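Local coordinates for protein transcobalamin-1 (Homo sapiens, PDB 4KKI) that binds vitamin B12 with femtomolar affinity and protects it from the acid of the stomach, at residues 223-228 / 252-257. Sequence-based numbering, arbitrary orientation.
Sequences SLVEKI and FVSSDY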
loop_
_atom_site.group_PDB
_atom_site.type_symbol
_atom_site.label_atom_id
_atom_site.label_comp_id
_atom_site.label_asym_id
_atom_site.label_seq_id
_atom_site.Cartn_x
_atom_site.Cartn_y
_atom_site.Cartn_z
ATOM N N SER A 223 -5.541 -3.679 -19.817
ATOM C CA SER A 223 -5.388 -2.228 -19.791
ATOM C C SER A 223 -4.568 -1.762 -18.585
ATOM O O SER A 223 -3.708 -0.889 -18.710
ATOM C CB SER A 223 -6.761 -1.549 -19.795
ATOM O OG SER A 223 -6.641 -0.142 -19.670
ATOM N N LEU A 224 -4.838 -2.348 -17.424
ATOM C CA LEU A 224 -4.119 -1.998 -16.201
ATOM C C LEU A 224 -2.632 -2.345 -16.273
ATOM O O LEU A 224 -1.792 -1.593 -15.779
ATOM C CB LEU A 224 -4.765 -2.660 -14.982
ATOM C CG LEU A 224 -6.126 -2.094 -14.573
ATOM C CD1 LEU A 224 -6.721 -2.881 -13.414
ATOM C CD2 LEU A 224 -6.000 -0.619 -14.221
ATOM N N VAL A 225 -2.311 -3.479 -16.891
ATOM C CA VAL A 225 -0.921 -3.892 -17.071
ATOM C C VAL A 225 -0.166 -2.898 -17.950
ATOM O O VAL A 225 0.964 -2.513 -17.647
ATOM C CB VAL A 225 -0.826 -5.308 -17.680
ATOM C CG1 VAL A 225 0.594 -5.601 -18.159
ATOM C CG2 VAL A 225 -1.277 -6.346 -16.668
ATOM N N GLU A 226 -0.806 -2.475 -19.035
ATOM C CA GLU A 226 -0.228 -1.473 -19.920
ATOM C C GLU A 226 0.036 -0.157 -19.189
ATOM O O GLU A 226 1.100 0.442 -19.347
ATOM C CB GLU A 226 -1.138 -1.250 -21.127
ATOM C CG GLU A 226 -1.282 -2.482 -22.003
ATOM C CD GLU A 226 -2.442 -2.380 -22.970
ATOM O OE1 GLU A 226 -3.245 -1.433 -22.838
ATOM O OE2 GLU A 226 -2.551 -3.250 -23.858
ATOM N N LYS A 227 -0.931 0.283 -18.386
ATOM C CA LYS A 227 -0.784 1.509 -17.604
ATOM C C LYS A 227 0.298 1.372 -16.535
ATOM O O LYS A 227 1.005 2.332 -16.230
ATOM C CB LYS A 227 -2.109 1.903 -16.947
ATOM C CG LYS A 227 -3.210 2.278 -17.920
ATOM C CD LYS A 227 -4.531 2.488 -17.194
ATOM C CE LYS A 227 -5.637 2.881 -18.158
ATOM N NZ LYS A 227 -5.380 4.214 -18.766
ATOM N N ILE A 228 0.416 0.179 -15.960
ATOM C CA ILE A 228 1.464 -0.085 -14.983
ATOM C C ILE A 228 2.842 0.006 -15.640
ATOM O O ILE A 228 3.728 0.704 -15.148
ATOM C CB ILE A 228 1.284 -1.460 -14.305
ATOM C CG1 ILE A 228 0.125 -1.412 -13.309
ATOM C CG2 ILE A 228 2.555 -1.875 -13.579
ATOM C CD1 ILE A 228 -0.200 -2.755 -12.690
ATOM N N PHE A 252 3.912 -10.378 -12.190
ATOM C CA PHE A 252 4.183 -11.801 -11.989
ATOM C C PHE A 252 3.017 -12.666 -12.456
ATOM O O PHE A 252 3.216 -13.704 -13.082
ATOM C CB PHE A 252 4.451 -12.108 -10.508
ATOM C CG PHE A 252 5.844 -11.775 -10.051
ATOM C CD1 PHE A 252 6.777 -11.252 -10.933
ATOM C CD2 PHE A 252 6.222 -12.001 -8.738
ATOM C CE1 PHE A 252 8.058 -10.952 -10.508
ATOM C CE2 PHE A 252 7.502 -11.707 -8.308
ATOM C CZ PHE A 252 8.422 -11.180 -9.194
ATOM N N VAL A 253 1.799 -12.229 -12.146
ATOM C CA VAL A 253 0.614 -13.037 -12.405
ATOM C C VAL A 253 -0.092 -12.667 -13.708
ATOM O O VAL A 253 -1.129 -13.243 -14.040
ATOM C CB VAL A 253 -0.399 -12.932 -11.244
ATOM C CG1 VAL A 253 0.281 -13.261 -9.921
ATOM C CG2 VAL A 253 -1.021 -11.544 -11.199
ATOM N N SER A 254 0.469 -11.713 -14.445
ATOM C CA SER A 254 -0.177 -11.230 -15.662
ATOM C C SER A 254 0.741 -11.254 -16.888
ATOM O O SER A 254 0.760 -10.311 -17.681
ATOM C CB SER A 254 -0.758 -9.828 -15.441
ATOM O OG SER A 254 0.242 -8.908 -15.041
ATOM N N SER A 255 1.478 -12.346 -17.052
ATOM C CA SER A 255 2.388 -12.508 -18.180
ATOM C C SER A 255 1.653 -12.653 -19.507
ATOM O O SER A 255 2.264 -12.650 -20.563
ATOM C CB SER A 255 3.291 -13.716 -17.966
ATOM O OG SER A 255 3.204 -14.185 -16.638
ATOM N N ASP A 256 0.339 -12.771 -19.441
ATOM C CA ASP A 256 -0.494 -12.886 -20.627
ATOM C C ASP A 256 -0.504 -11.600 -21.436
ATOM O O ASP A 256 -0.816 -11.609 -22.626
ATOM C CB ASP A 256 -1.930 -13.209 -20.216
ATOM C CG ASP A 256 -2.105 -14.645 -19.779
ATOM O OD1 ASP A 256 -1.101 -15.389 -19.729
ATOM O OD2 ASP A 256 -3.254 -15.024 -19.483
ATOM N N TYR A 257 -0.166 -10.493 -20.787
ATOM C CA TYR A 257 -0.407 -9.184 -21.374
ATOM C C TYR A 257 0.862 -8.394 -21.663
ATOM O O TYR A 257 0.804 -7.190 -21.907
ATOM C CB TYR A 257 -1.345 -8.380 -20.473
ATOM C CG TYR A 257 -2.545 -9.172 -20.005
ATOM C CD1 TYR A 257 -3.667 -9.315 -20.811
ATOM C CD2 TYR A 257 -2.557 -9.783 -18.756
ATOM C CE1 TYR A 257 -4.767 -10.037 -20.388
ATOM C CE2 TYR A 257 -3.651 -10.511 -18.325
ATOM C CZ TYR A 257 -4.753 -10.633 -19.143
ATOM O OH TYR A 257 -5.845 -11.355 -18.720
#
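V225, on helix 213-229 of the alpha6-alpha6 helical barrel of the N-terminal alpha domain, packs against S254 and Y257 in the loop that leads from helix 244-252 to helix 265-277. The contact is small, burying 145 Å² over both sides, and the valine makes it with both of its methyl groups.

Van der Waals packing across the contact divides between these two branches. CG1 of V225, anti to its own backbone nitrogen (chi1 167°), reaches the start of the tyrosine side chain, 4.1 Å from Y257 CB, and lies equally far from the carbonyl oxygen of Y257. The two side chains cross at about a right angle, and CG2 of V225 approaches the phenol ring obliquely. The tyrosine side chain also touches S218, T221 and K222 of helix 213-229, and its hydroxyl is hydrogen-bonded to K199 NZ on helix 185-203, which ties the loop to a second helix.

Two hydrogen bonds hold the loop side of the contact, one inside the loop and one back to helix 244-252. Y257 N donates to S254 O over 3.2 Å. S254 CB lies at the edge of the tyrosine ring, in its plane. S254 OG is hydrogen-bonded to A250 O, so this buried hydroxyl has a polar partner, and V225 CG2 lies 3.4 Å from S254 OG.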